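Local coordinates for protein pyruvate-formate lyase-activating enzyme (Bacteroides vulgatus ATCC 8482, PDB 3CAN) that belongs to the radical SAM superfamily and, in this fragment, forms a parallel beta sheet flanked by helices, at residues 57-62 against 94-99; 127-132 against 174-179; 84-89 against 119-124; 65-70 against 77-82. One frame throughout, in Å; residues are numbered along the deposited sequence.

Interaction 1: 57-62 against 94-99; sequences LLLIDL and PYYIRI
Methyl CD2 of Leu-57 sits over the centre of one face of the Tyr-96 ring, 3.7 Å from its centroid, in a CH-pi contact. The two side chains cross at about a right angle. Leu-57 CD1 also touches Tyr-96 CD1 at 3.6 Å. Leu-59 lies beside Tyr-96, pointing the same way, and its CD2 is 3.8 Å from Tyr-96 CD2. The guanidinium of Arg-98 is covered on one face by Leu-59, with CB over its centre. Asp-61 OD1 comes to its edge, tilted out of the plane. Arg-98 NE donates to Asp-61 OD1 at 3.2 Å, forming a salt bridge. The hydrogen bond is bent (144° at the hydrogen), and carboxylate and guanidinium planes are 23° apart. The Arg-98 chain bends at chi2 and chi3 (77°), which turns NE toward Asp-61.

Strands 57-61 and 95-101 are parallel neighbours in the middle of a six-stranded sheet. They are joined by a beta-alpha-beta connection that holds helices 67-74 and 79-90. Their backbones bond alternately, from Leu-58 N to Pro-94 O (3.1 Å) through to Leu-62 N and Arg-98 O (2.9 Å).

Leu-59, Tyr-96, Asp-61 and Arg-98 line one face. Leu-58, Ile-60, Tyr-95 and Ile-97 line the opposite one, where helix 79-90 packs on Leu-58, Ile-60 and Ile-97. Leu-62 CB meets Ile-97 CG2 at 3.8 Å. The Tyr-95 hydroxyl is hydrogen-bonded to the backbone O of Arg-124.

Interaction 2: 127-132 against 174-179; sequences EIINLL and YGLKAT
Ile-129 and Ala-178 pair at the tight centre of this contact. Ile-129 N donates to Lys-177 O at 2.8 Å, and Thr-179 N returns a bond to Ile-129 O. Leu-131 N donates to Thr-179 O at 2.8 Å in a nearly straight bond (170°). On the buried side, Ile-129 CD1 packs obliquely against Leu-176 CB at 3.9 Å. Helix 109-121 covers Ile-129 and Leu-176 through Leu-119. Helix 161-173 covers Leu-131 and Ala-178.

The outer side is more solvent-open at Lys-177, with only van der Waals contacts between side chains. Ile-128 CG1 lies anti to its backbone N (chi1 -168°), and CD1 beyond it reaches Lys-177 O at 3.4 Å. Ile-128 CG1 also meets Thr-179 CG2 at 3.9 Å. The extended chain of Lys-177 runs past the backbone of Glu-127, its CD 3.4 Å from Glu-127 O. The charged ends do not meet: Lys-177 NZ and Glu-127 OE1 are 6.0 Å apart, and Glu-127 forms its salt bridge with Arg-124. His-135 of the second subunit packs on Thr-179.

Helix 161-173 ends in a Schellman motif with Gly-175 as C-prime residue. The chain then enters strand 178-180, completing a beta-alpha-beta unit at the sheet edge within this chain.

Interaction 3: 84-89 against 119-124; sequences NIRRVA and LASLPR
Leu-122 and Arg-86 are brought together by their torsions. In Leu-122, CG stands anti to the carbonyl carbon (chi1 -60°), and the two methyls beyond it meet different residues of helix 79-90. In Arg-86, CG is anti to the backbone N (chi1 -174°), and the chain bends at chi3 (-70°), which places NE. The guanidinium then lies against the leucine. Leu-122 CD2 sits over one face of it, offset toward the rim, 3.5 Å from Arg-86 CZ. The other methyl, Leu-122 CD1, packs on Ile-85 CG2 at 3.6 Å, the two side chains crossing at about a right angle. Leu-119 CD2 touches Ile-85 CG2 as well, at 4.0 Å.

Further along the helix, Ala-89 CB fits against Leu-122 CB at 3.8 Å. Ala-89 CB also touches Arg-124 O (3.5 Å); that oxygen is hydrogen-bonded to the Tyr-95 hydroxyl.

No direct hydrogen bond joins the two segments. A water in the guanidinium plane links them instead. It accepts from Arg-86 NH1 at 3.1 Å and donates to Ser-121 O at 2.8 Å. The side chain of Arg-124 leads away to salt bridges with Glu-127 and Asp-92.

On the sheet side, Ile-85 and Leu-122 both touch Tyr-95 of strand 95-101. This is the packing of successive helices on one face of a parallel alpha/beta sheet, here helix 79-90 against the C-terminal end of helix 109-121 and the turn after it.

Interaction 4: 65-70 against 77-82; sequences MDSTVH and PNELIL
His-70 and Asn-78 cross at a slant, with ring and amide planes 51° apart. Asn-78 CB lies over one face of the imidazole, toward its rim and 3.9 Å from the ring centroid, in a CH-pi contact. Ile-81 approaches the same ring tip to tip.

The Asn-78 side chain then turns toward the start of segment 65-70. Its CG stands between the backbone N and the carbonyl carbon (chi1 69°). From there ND2 gives a weak bond to the backbone O of Met-65, a selenomethionine, at 3.1 Å. The stronger partner of ND2 is the backbone O of Ser-64.

Ser-67 OG donates to Glu-79 OE1 at 2.8 Å. It comes from the syn side, 22° out of the carboxylate plane. Beyond Asn-78, the selenium of Met-65 packs on Leu-82 CD2 at 3.9 Å. Phe-118 of helix 109-121 touches both of these residues.

Asp-66 is the N-cap of helix 67-74, with its OD1 accepting from Val-69 N at 3.3 Å.

The contact thus joins the N-terminal ends of two successive helices. The amide of buried Asn-78 is held by two backbone carbonyls, Ser-64 O and, weakly, Met-65 O. The Ser-67 OG donor and the nearby helix start would probably both favour the negative charge of exposed Glu-79.

Overall arrangement
The centre of interaction 1 lies about 3 Å from that of the chain, in the middle of the parallel sheet. Interaction 2 uses the next strand, 128-133, and strand 178-180; the two centres are about 10 Å apart. Interaction 3 lies where helices 79-90 and 109-121 meet over the face carrying Tyr-95. Interaction 4 shares helix 79-90 with it, their centres about 15 Å apart, and is nested inside interaction 1. Interactions 1 and 3 alternate along the chain, while 2 follows all the others. Interactions 1 and 2 join neighbouring strands, and 3 and 4 join connecting helices. Together they tie consecutive beta-alpha units, consistent with a partial TIM-barrel-like fold.

Interaction 1: 57-62 against 94-99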
loop_
_atom_site.group_PDB
_atom_site.type_symbol
_atom_site.label_atom_id
_atom_site.label_comp_id
_atom_site.label_asym_id
_atom_site.label_seq_id
_atom_site.Cartn_x
_atom_site.Cartn_y
_atom_site.Cartn_z
ATOM N N LEU A 57 5.176 -9.974 9.396
ATOM C CA LEU A 57 5.993 -8.888 8.863
ATOM C C LEU A 57 5.664 -7.586 9.567
ATOM O O LEU A 57 4.481 -7.288 9.786
ATOM C CB LEU A 57 5.679 -8.714 7.371
ATOM C CG LEU A 57 6.397 -7.624 6.600
ATOM C CD1 LEU A 57 7.897 -7.949 6.510
ATOM C CD2 LEU A 57 5.787 -7.469 5.187
ATOM N N LEU A 58 6.694 -6.812 9.915
ATOM C CA LEU A 58 6.489 -5.469 10.431
ATOM C C LEU A 58 6.791 -4.456 9.341
ATOM O O LEU A 58 7.659 -4.678 8.485
ATOM C CB LEU A 58 7.383 -5.177 11.639
ATOM C CG LEU A 58 7.195 -5.951 12.942
ATOM C CD1 LEU A 58 7.850 -5.209 14.098
ATOM C CD2 LEU A 58 5.722 -6.289 13.255
ATOM N N LEU A 59 6.069 -3.343 9.384
ATOM C CA LEU A 59 6.262 -2.218 8.478
ATOM C C LEU A 59 6.606 -1.017 9.335
ATOM O O LEU A 59 5.918 -0.740 10.312
ATOM C CB LEU A 59 4.971 -1.929 7.698
ATOM C CG LEU A 59 4.301 -3.131 7.032
ATOM C CD1 LEU A 59 2.930 -2.749 6.490
ATOM C CD2 LEU A 59 5.199 -3.701 5.919
ATOM N N ILE A 60 7.690 -0.323 9.015
ATOM C CA ILE A 60 8.025 0.896 9.751
ATOM C C ILE A 60 8.380 2.007 8.782
ATOM O O ILE A 60 9.166 1.788 7.856
ATOM C CB ILE A 60 9.200 0.670 10.744
ATOM C CG1 ILE A 60 8.859 -0.443 11.734
ATOM C CG2 ILE A 60 9.505 1.954 11.508
ATOM C CD1 ILE A 60 10.041 -0.955 12.581
ATOM N N ASP A 61 7.820 3.197 9.012
ATOM C CA ASP A 61 8.136 4.387 8.225
ATOM C C ASP A 61 9.386 5.042 8.809
ATOM O O ASP A 61 9.498 5.194 10.025
ATOM C CB ASP A 61 7.003 5.416 8.291
ATOM C CG ASP A 61 5.772 4.991 7.541
ATOM O OD1 ASP A 61 5.794 3.955 6.858
ATOM O OD2 ASP A 61 4.759 5.711 7.651
ATOM N N LEU A 62 10.303 5.443 7.937
ATOM C CA LEU A 62 11.467 6.225 8.346
ATOM C C LEU A 62 11.481 7.534 7.556
ATOM O O LEU A 62 12.180 7.672 6.559
ATOM C CB LEU A 62 12.734 5.418 8.112
ATOM C CG LEU A 62 14.048 6.008 8.603
ATOM C CD1 LEU A 62 13.949 6.298 10.105
ATOM C CD2 LEU A 62 15.195 5.057 8.286
ATOM N N PRO A 94 11.388 -10.256 10.311
ATOM C CA PRO A 94 11.283 -9.554 9.039
ATOM C C PRO A 94 10.566 -8.204 9.133
ATOM O O PRO A 94 9.494 -8.098 9.748
ATOM C CB PRO A 94 10.475 -10.505 8.148
ATOM C CG PRO A 94 10.143 -11.668 8.941
ATOM C CD PRO A 94 10.651 -11.538 10.307
ATOM N N TYR A 95 11.154 -7.199 8.503
ATOM C CA TYR A 95 10.537 -5.886 8.441
ATOM C C TYR A 95 10.823 -5.196 7.120
ATOM O O TYR A 95 11.856 -5.456 6.469
ATOM C CB TYR A 95 10.983 -5.013 9.627
ATOM C CG TYR A 95 12.460 -4.628 9.652
ATOM C CD1 TYR A 95 12.867 -3.341 9.330
ATOM C CD2 TYR A 95 13.434 -5.547 10.021
ATOM C CE1 TYR A 95 14.206 -2.976 9.356
ATOM C CE2 TYR A 95 14.786 -5.188 10.054
ATOM C CZ TYR A 95 15.157 -3.911 9.720
ATOM O OH TYR A 95 16.490 -3.561 9.753
ATOM N N TYR A 96 9.906 -4.313 6.737
ATOM C CA TYR A 96 10.080 -3.404 5.615
ATOM C C TYR A 96 10.223 -1.992 6.176
ATOM O O TYR A 96 9.567 -1.633 7.166
ATOM C CB TYR A 96 8.845 -3.363 4.699
ATOM C CG TYR A 96 8.531 -4.556 3.828
ATOM C CD1 TYR A 96 9.209 -5.758 3.929
ATOM C CD2 TYR A 96 7.480 -4.476 2.917
ATOM C CE1 TYR A 96 8.865 -6.851 3.111
ATOM C CE2 TYR A 96 7.139 -5.542 2.105
ATOM C CZ TYR A 96 7.837 -6.723 2.206
ATOM O OH TYR A 96 7.470 -7.772 1.397
ATOM N N ILE A 97 11.041 -1.188 5.507
ATOM C CA ILE A 97 11.141 0.235 5.791
ATOM C C ILE A 97 10.524 1.010 4.624
ATOM O O ILE A 97 10.838 0.751 3.467
ATOM C CB ILE A 97 12.606 0.669 5.979
ATOM C CG1 ILE A 97 13.189 0.015 7.236
ATOM C CG2 ILE A 97 12.699 2.204 6.067
ATOM C CD1 ILE A 97 12.639 0.562 8.567
ATOM N N ARG A 98 9.643 1.954 4.936
ATOM C CA ARG A 98 9.059 2.834 3.946
ATOM C C ARG A 98 9.537 4.261 4.152
ATOM O O ARG A 98 9.527 4.768 5.272
ATOM C CB ARG A 98 7.538 2.763 4.005
ATOM C CG ARG A 98 7.018 1.366 3.718
ATOM C CD ARG A 98 6.735 0.622 4.998
ATOM N NE ARG A 98 5.469 1.094 5.565
ATOM C CZ ARG A 98 4.266 0.716 5.132
ATOM N NH1 ARG A 98 4.147 -0.163 4.134
ATOM N NH2 ARG A 98 3.170 1.206 5.714
ATOM N N ILE A 99 9.966 4.898 3.065
ATOM C CA ILE A 99 10.402 6.283 3.097
ATOM C C ILE A 99 9.578 7.061 2.074
ATOM O O ILE A 99 9.828 6.966 0.876
ATOM C CB ILE A 99 11.899 6.425 2.812
ATOM C CG1 ILE A 99 12.708 5.603 3.818
ATOM C CG2 ILE A 99 12.318 7.937 2.851
ATOM C CD1 ILE A 99 14.220 5.613 3.533
#

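Interaction 2: 127-132 against 174-179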
loop_
_atom_site.group_PDB
_atom_site.type_symbol
_atom_site.label_atom_id
_atom_site.label_comp_id
_atom_site.label_asym_id
_atom_site.label_seq_id
_atom_site.Cartn_x
_atom_site.Cartn_y
_atom_site.Cartn_z
ATOM N N GLU A 127 13.894 -6.315 4.796
ATOM C CA GLU A 127 13.645 -7.134 3.611
ATOM C C GLU A 127 13.752 -6.289 2.348
ATOM O O GLU A 127 14.282 -6.719 1.314
ATOM C CB GLU A 127 12.244 -7.733 3.661
ATOM C CG GLU A 127 12.007 -8.679 4.819
ATOM C CD GLU A 127 12.950 -9.852 4.823
ATOM O OE1 GLU A 127 12.748 -10.769 3.996
ATOM O OE2 GLU A 127 13.885 -9.872 5.650
ATOM N N ILE A 128 13.203 -5.093 2.439
ATOM C CA ILE A 128 13.221 -4.119 1.365
ATOM C C ILE A 128 13.000 -2.739 1.972
ATOM O O ILE A 128 12.389 -2.600 3.043
ATOM C CB ILE A 128 12.117 -4.400 0.301
ATOM C CG1 ILE A 128 12.324 -3.571 -0.972
ATOM C CG2 ILE A 128 10.710 -4.111 0.860
ATOM C CD1 ILE A 128 13.557 -3.884 -1.710
ATOM N N ILE A 129 13.548 -1.734 1.303
ATOM C CA ILE A 129 13.261 -0.341 1.599
ATOM C C ILE A 129 12.452 0.215 0.425
ATOM O O ILE A 129 12.944 0.256 -0.704
ATOM C CB ILE A 129 14.542 0.478 1.800
ATOM C CG1 ILE A 129 15.394 -0.090 2.942
ATOM C CG2 ILE A 129 14.201 1.944 2.096
ATOM C CD1 ILE A 129 16.832 0.456 2.970
ATOM N N ASN A 130 11.216 0.620 0.696
ATOM C CA ASN A 130 10.331 1.192 -0.317
ATOM C C ASN A 130 10.401 2.708 -0.304
ATOM O O ASN A 130 9.988 3.342 0.675
ATOM C CB ASN A 130 8.884 0.772 -0.070
ATOM C CG ASN A 130 8.712 -0.719 -0.080
ATOM O OD1 ASN A 130 8.803 -1.352 -1.133
ATOM N ND2 ASN A 130 8.489 -1.299 1.101
ATOM N N LEU A 131 10.949 3.279 -1.369
ATOM C CA LEU A 131 10.942 4.729 -1.564
ATOM C C LEU A 131 9.642 5.086 -2.288
ATOM O O LEU A 131 9.383 4.602 -3.387
ATOM C CB LEU A 131 12.165 5.195 -2.368
ATOM C CG LEU A 131 13.543 4.818 -1.811
ATOM C CD1 LEU A 131 14.655 5.445 -2.663
ATOM C CD2 LEU A 131 13.663 5.231 -0.347
ATOM N N LEU A 132 8.816 5.902 -1.648
ATOM C CA LEU A 132 7.501 6.259 -2.171
ATOM C C LEU A 132 7.497 7.741 -2.553
ATOM O O LEU A 132 7.241 8.601 -1.703
ATOM C CB LEU A 132 6.432 5.964 -1.117
ATOM C CG LEU A 132 6.550 4.578 -0.480
ATOM C CD1 LEU A 132 5.620 4.429 0.712
ATOM C CD2 LEU A 132 6.284 3.487 -1.521
ATOM N N TYR A 174 25.308 0.949 0.280
ATOM C CA TYR A 174 25.469 0.545 1.681
ATOM C C TYR A 174 25.027 -0.898 1.931
ATOM O O TYR A 174 24.962 -1.349 3.082
ATOM C CB TYR A 174 24.697 1.502 2.602
ATOM C CG TYR A 174 25.412 2.801 2.873
ATOM C CD1 TYR A 174 25.162 3.929 2.109
ATOM C CD2 TYR A 174 26.321 2.910 3.928
ATOM C CE1 TYR A 174 25.818 5.135 2.359
ATOM C CE2 TYR A 174 26.982 4.104 4.182
ATOM C CZ TYR A 174 26.717 5.221 3.405
ATOM O OH TYR A 174 27.358 6.424 3.667
ATOM N N GLY A 175 24.728 -1.625 0.858
ATOM C CA GLY A 175 24.396 -3.042 0.952
ATOM C C GLY A 175 22.958 -3.347 1.311
ATOM O O GLY A 175 22.650 -4.465 1.724
ATOM N N LEU A 176 22.078 -2.377 1.089
ATOM C CA LEU A 176 20.665 -2.511 1.394
ATOM C C LEU A 176 19.851 -2.740 0.118
ATOM O O LEU A 176 20.278 -2.381 -0.988
ATOM C CB LEU A 176 20.174 -1.261 2.123
ATOM C CG LEU A 176 20.855 -0.971 3.461
ATOM C CD1 LEU A 176 20.681 0.506 3.833
ATOM C CD2 LEU A 176 20.320 -1.886 4.564
ATOM N N LYS A 177 18.695 -3.367 0.285
ATOM C CA LYS A 177 17.773 -3.651 -0.812
ATOM C C LYS A 177 16.712 -2.565 -0.848
ATOM O O LYS A 177 15.983 -2.366 0.127
ATOM C CB LYS A 177 17.094 -5.004 -0.603
ATOM C CG LYS A 177 18.035 -6.187 -0.496
ATOM C CD LYS A 177 17.264 -7.463 -0.198
ATOM C CE LYS A 177 18.197 -8.657 -0.089
ATOM N NZ LYS A 177 17.519 -9.855 0.491
ATOM N N ALA A 178 16.622 -1.874 -1.975
ATOM C CA ALA A 178 15.724 -0.737 -2.122
ATOM C C ALA A 178 15.020 -0.739 -3.465
ATOM O O ALA A 178 15.555 -1.251 -4.471
ATOM C CB ALA A 178 16.491 0.551 -1.949
ATOM N N THR A 179 13.833 -0.152 -3.474
ATOM C CA THR A 179 13.024 -0.053 -4.680
ATOM C C THR A 179 12.169 1.196 -4.613
ATOM O O THR A 179 11.957 1.752 -3.538
ATOM C CB THR A 179 12.118 -1.297 -4.854
ATOM O OG1 THR A 179 11.588 -1.326 -6.185
ATOM C CG2 THR A 179 10.958 -1.307 -3.829
#

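Interaction 3: 84-89 against 119-124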
loop_
_atom_site.group_PDB
_atom_site.type_symbol
_atom_site.label_atom_id
_atom_site.label_comp_id
_atom_site.label_asym_id
_atom_site.label_seq_id
_atom_site.Cartn_x
_atom_site.Cartn_y
_atom_site.Cartn_z
ATOM N N ASN A 84 12.438 1.478 17.841
ATOM C CA ASN A 84 11.593 0.369 17.368
ATOM C C ASN A 84 12.205 -0.406 16.209
ATOM O O ASN A 84 12.091 -1.639 16.139
ATOM C CB ASN A 84 10.214 0.885 16.948
ATOM C CG ASN A 84 9.318 1.194 18.132
ATOM O OD1 ASN A 84 9.634 0.830 19.275
ATOM N ND2 ASN A 84 8.219 1.921 17.880
ATOM N N ILE A 85 12.837 0.309 15.291
ATOM C CA ILE A 85 13.499 -0.340 14.181
ATOM C C ILE A 85 14.637 -1.193 14.721
ATOM O O ILE A 85 14.796 -2.348 14.328
ATOM C CB ILE A 85 14.020 0.660 13.118
ATOM C CG1 ILE A 85 12.853 1.437 12.487
ATOM C CG2 ILE A 85 14.821 -0.084 12.072
ATOM C CD1 ILE A 85 13.279 2.643 11.667
ATOM N N ARG A 86 15.420 -0.643 15.652
ATOM C CA ARG A 86 16.500 -1.423 16.248
ATOM C C ARG A 86 15.953 -2.661 16.964
ATOM O O ARG A 86 16.523 -3.742 16.849
ATOM C CB ARG A 86 17.332 -0.575 17.210
ATOM C CG ARG A 86 18.566 -1.287 17.759
ATOM C CD ARG A 86 19.495 -0.301 18.466
ATOM N NE ARG A 86 20.137 0.604 17.517
ATOM C CZ ARG A 86 21.164 0.275 16.742
ATOM N NH1 ARG A 86 21.716 -0.936 16.805
ATOM N NH2 ARG A 86 21.658 1.166 15.910
ATOM N N ARG A 87 14.839 -2.508 17.680
ATOM C CA ARG A 87 14.287 -3.639 18.426
ATOM C C ARG A 87 13.863 -4.780 17.506
ATOM O O ARG A 87 14.149 -5.947 17.799
ATOM C CB ARG A 87 13.126 -3.225 19.328
ATOM C CG ARG A 87 12.897 -4.255 20.433
ATOM C CD ARG A 87 11.794 -3.866 21.383
ATOM N NE ARG A 87 11.588 -4.915 22.388
ATOM C CZ ARG A 87 12.305 -5.050 23.508
ATOM N NH1 ARG A 87 12.034 -6.044 24.348
ATOM N NH2 ARG A 87 13.283 -4.197 23.804
ATOM N N VAL A 88 13.196 -4.453 16.404
ATOM C CA VAL A 88 12.780 -5.462 15.447
ATOM C C VAL A 88 13.994 -6.148 14.811
ATOM O O VAL A 88 14.029 -7.377 14.674
ATOM C CB VAL A 88 11.855 -4.853 14.385
ATOM C CG1 VAL A 88 11.403 -5.908 13.389
ATOM C CG2 VAL A 88 10.643 -4.188 15.076
ATOM N N ALA A 89 14.992 -5.352 14.443
ATOM C CA ALA A 89 16.227 -5.887 13.872
ATOM C C ALA A 89 16.931 -6.847 14.837
ATOM O O ALA A 89 17.402 -7.930 14.433
ATOM C CB ALA A 89 17.151 -4.748 13.481
ATOM N N LEU A 119 20.472 1.878 9.013
ATOM C CA LEU A 119 19.902 0.582 8.655
ATOM C C LEU A 119 20.975 -0.476 8.416
ATOM O O LEU A 119 20.835 -1.635 8.849
ATOM C CB LEU A 119 18.978 0.730 7.436
ATOM C CG LEU A 119 17.716 1.585 7.652
ATOM C CD1 LEU A 119 17.002 1.820 6.331
ATOM C CD2 LEU A 119 16.769 0.939 8.677
ATOM N N ALA A 120 22.044 -0.092 7.717
ATOM C CA ALA A 120 23.124 -1.026 7.394
ATOM C C ALA A 120 23.813 -1.566 8.650
ATOM O O ALA A 120 24.312 -2.689 8.675
ATOM C CB ALA A 120 24.141 -0.337 6.490
ATOM N N SER A 121 23.824 -0.758 9.701
ATOM C CA SER A 121 24.480 -1.114 10.958
ATOM C C SER A 121 23.693 -2.115 11.796
ATOM O O SER A 121 24.235 -2.704 12.726
ATOM C CB SER A 121 24.754 0.160 11.776
ATOM O OG SER A 121 23.575 0.683 12.356
ATOM N N LEU A 122 22.416 -2.317 11.474
ATOM C CA LEU A 122 21.572 -3.205 12.250
ATOM C C LEU A 122 21.891 -4.670 11.969
ATOM O O LEU A 122 22.324 -5.016 10.860
ATOM C CB LEU A 122 20.095 -2.912 11.972
ATOM C CG LEU A 122 19.658 -1.486 12.312
ATOM C CD1 LEU A 122 18.219 -1.211 11.826
ATOM C CD2 LEU A 122 19.811 -1.214 13.823
ATOM N N PRO A 123 21.707 -5.536 12.985
ATOM C CA PRO A 123 22.085 -6.940 12.868
ATOM C C PRO A 123 21.243 -7.725 11.865
ATOM O O PRO A 123 21.681 -8.785 11.400
ATOM C CB PRO A 123 21.888 -7.480 14.293
ATOM C CG PRO A 123 20.904 -6.596 14.899
ATOM C CD PRO A 123 21.154 -5.232 14.315
ATOM N N ARG A 124 20.029 -7.241 11.585
ATOM C CA ARG A 124 19.204 -7.738 10.479
ATOM C C ARG A 124 18.758 -6.538 9.669
ATOM O O ARG A 124 18.231 -5.581 10.232
ATOM C CB ARG A 124 17.966 -8.487 10.994
ATOM C CG ARG A 124 17.081 -9.047 9.873
ATOM C CD ARG A 124 15.864 -9.832 10.362
ATOM N NE ARG A 124 15.068 -10.276 9.216
ATOM C CZ ARG A 124 14.760 -11.539 8.931
ATOM N NH1 ARG A 124 15.149 -12.540 9.716
ATOM N NH2 ARG A 124 14.057 -11.806 7.842
HETATM O O HOH W 1 24.190 -1.036 15.020
#

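Interaction 4: 65-70 against 77-82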
loop_
_atom_site.group_PDB
_atom_site.type_symbol
_atom_site.label_atom_id
_atom_site.label_comp_id
_atom_site.label_asym_id
_atom_site.label_seq_id
_atom_site.Cartn_x
_atom_site.Cartn_y
_atom_site.Cartn_z
HETATM N N MSE A 65 15.813 11.153 9.365
HETATM C CA MSE A 65 16.783 10.998 10.443
HETATM C C MSE A 65 16.910 12.283 11.270
HETATM O O MSE A 65 17.468 12.265 12.365
HETATM C CB MSE A 65 18.140 10.620 9.882
HETATM C CG MSE A 65 18.190 9.262 9.239
HETATM SE SE MSE A 65 17.683 7.766 10.405
HETATM C CE MSE A 65 19.155 7.854 11.696
ATOM N N ASP A 66 16.392 13.384 10.734
ATOM C CA ASP A 66 16.342 14.671 11.433
ATOM C C ASP A 66 15.080 14.729 12.279
ATOM O O ASP A 66 13.966 14.797 11.747
ATOM C CB ASP A 66 16.368 15.792 10.386
ATOM C CG ASP A 66 16.458 17.181 10.987
ATOM O OD1 ASP A 66 15.950 17.423 12.092
ATOM O OD2 ASP A 66 17.038 18.049 10.309
ATOM N N SER A 67 15.237 14.668 13.603
ATOM C CA SER A 67 14.070 14.631 14.505
ATOM C C SER A 67 13.198 15.888 14.414
ATOM O O SER A 67 11.991 15.828 14.630
ATOM C CB SER A 67 14.491 14.403 15.954
ATOM O OG SER A 67 13.389 13.966 16.734
ATOM N N THR A 68 13.814 17.012 14.072
ATOM C CA THR A 68 13.086 18.273 13.901
ATOM C C THR A 68 12.193 18.216 12.661
ATOM O O THR A 68 11.006 18.598 12.720
ATOM C CB THR A 68 14.057 19.446 13.852
ATOM O OG1 THR A 68 14.799 19.476 15.080
ATOM C CG2 THR A 68 13.301 20.782 13.669
ATOM N N VAL A 69 12.726 17.692 11.558
ATOM C CA VAL A 69 11.895 17.439 10.368
ATOM C C VAL A 69 10.760 16.480 10.737
ATOM O O VAL A 69 9.589 16.705 10.408
ATOM C CB VAL A 69 12.711 16.864 9.189
ATOM C CG1 VAL A 69 11.779 16.433 8.035
ATOM C CG2 VAL A 69 13.740 17.873 8.705
ATOM N N HIS A 70 11.101 15.411 11.443
ATOM C CA HIS A 70 10.109 14.404 11.832
ATOM C C HIS A 70 8.997 15.000 12.703
ATOM O O HIS A 70 7.816 14.698 12.500
ATOM C CB HIS A 70 10.800 13.243 12.547
ATOM C CG HIS A 70 9.979 11.992 12.612
ATOM N ND1 HIS A 70 10.188 10.922 11.768
ATOM C CD2 HIS A 70 8.957 11.639 13.420
ATOM C CE1 HIS A 70 9.325 9.963 12.059
ATOM N NE2 HIS A 70 8.562 10.376 13.055
ATOM N N PRO A 77 8.733 13.240 17.683
ATOM C CA PRO A 77 10.154 13.070 17.365
ATOM C C PRO A 77 10.447 11.665 16.841
ATOM O O PRO A 77 9.598 10.784 16.940
ATOM C CB PRO A 77 10.837 13.303 18.713
ATOM C CG PRO A 77 9.809 12.895 19.717
ATOM C CD PRO A 77 8.516 13.378 19.134
ATOM N N ASN A 78 11.636 11.456 16.285
ATOM C CA ASN A 78 11.974 10.157 15.705
ATOM C C ASN A 78 12.694 9.194 16.650
ATOM O O ASN A 78 12.982 8.053 16.270
ATOM C CB ASN A 78 12.752 10.318 14.386
ATOM C CG ASN A 78 14.147 10.866 14.580
ATOM O OD1 ASN A 78 14.606 11.121 15.709
ATOM N ND2 ASN A 78 14.839 11.058 13.473
ATOM N N GLU A 79 12.972 9.627 17.881
ATOM C CA GLU A 79 13.727 8.794 18.814
ATOM C C GLU A 79 13.094 7.399 18.996
ATOM O O GLU A 79 13.782 6.363 18.928
ATOM C CB GLU A 79 13.893 9.523 20.153
ATOM C CG GLU A 79 15.035 10.584 20.158
ATOM C CD GLU A 79 14.703 11.934 19.492
ATOM O OE1 GLU A 79 13.670 12.077 18.835
ATOM O OE2 GLU A 79 15.504 12.881 19.635
ATOM N N LEU A 80 11.775 7.368 19.199
ATOM C CA LEU A 80 11.058 6.112 19.358
ATOM C C LEU A 80 11.048 5.278 18.080
ATOM O O LEU A 80 11.145 4.056 18.132
ATOM C CB LEU A 80 9.610 6.388 19.772
ATOM C CG LEU A 80 8.704 5.166 19.894
ATOM C CD1 LEU A 80 9.244 4.227 20.955
ATOM C CD2 LEU A 80 7.287 5.600 20.222
ATOM N N ILE A 81 10.904 5.936 16.937
ATOM C CA ILE A 81 10.886 5.242 15.648
ATOM C C ILE A 81 12.205 4.478 15.477
ATOM O O ILE A 81 12.210 3.304 15.116
ATOM C CB ILE A 81 10.666 6.224 14.455
ATOM C CG1 ILE A 81 9.203 6.654 14.358
ATOM C CG2 ILE A 81 11.041 5.572 13.117
ATOM C CD1 ILE A 81 8.704 7.462 15.472
ATOM N N LEU A 82 13.316 5.146 15.774
ATOM C CA LEU A 82 14.624 4.515 15.630
ATOM C C LEU A 82 14.814 3.368 16.622
ATOM O O LEU A 82 15.376 2.337 16.281
ATOM C CB LEU A 82 15.735 5.557 15.773
ATOM C CG LEU A 82 15.705 6.668 14.713
ATOM C CD1 LEU A 82 16.857 7.660 14.929
ATOM C CD2 LEU A 82 15.749 6.089 13.306
#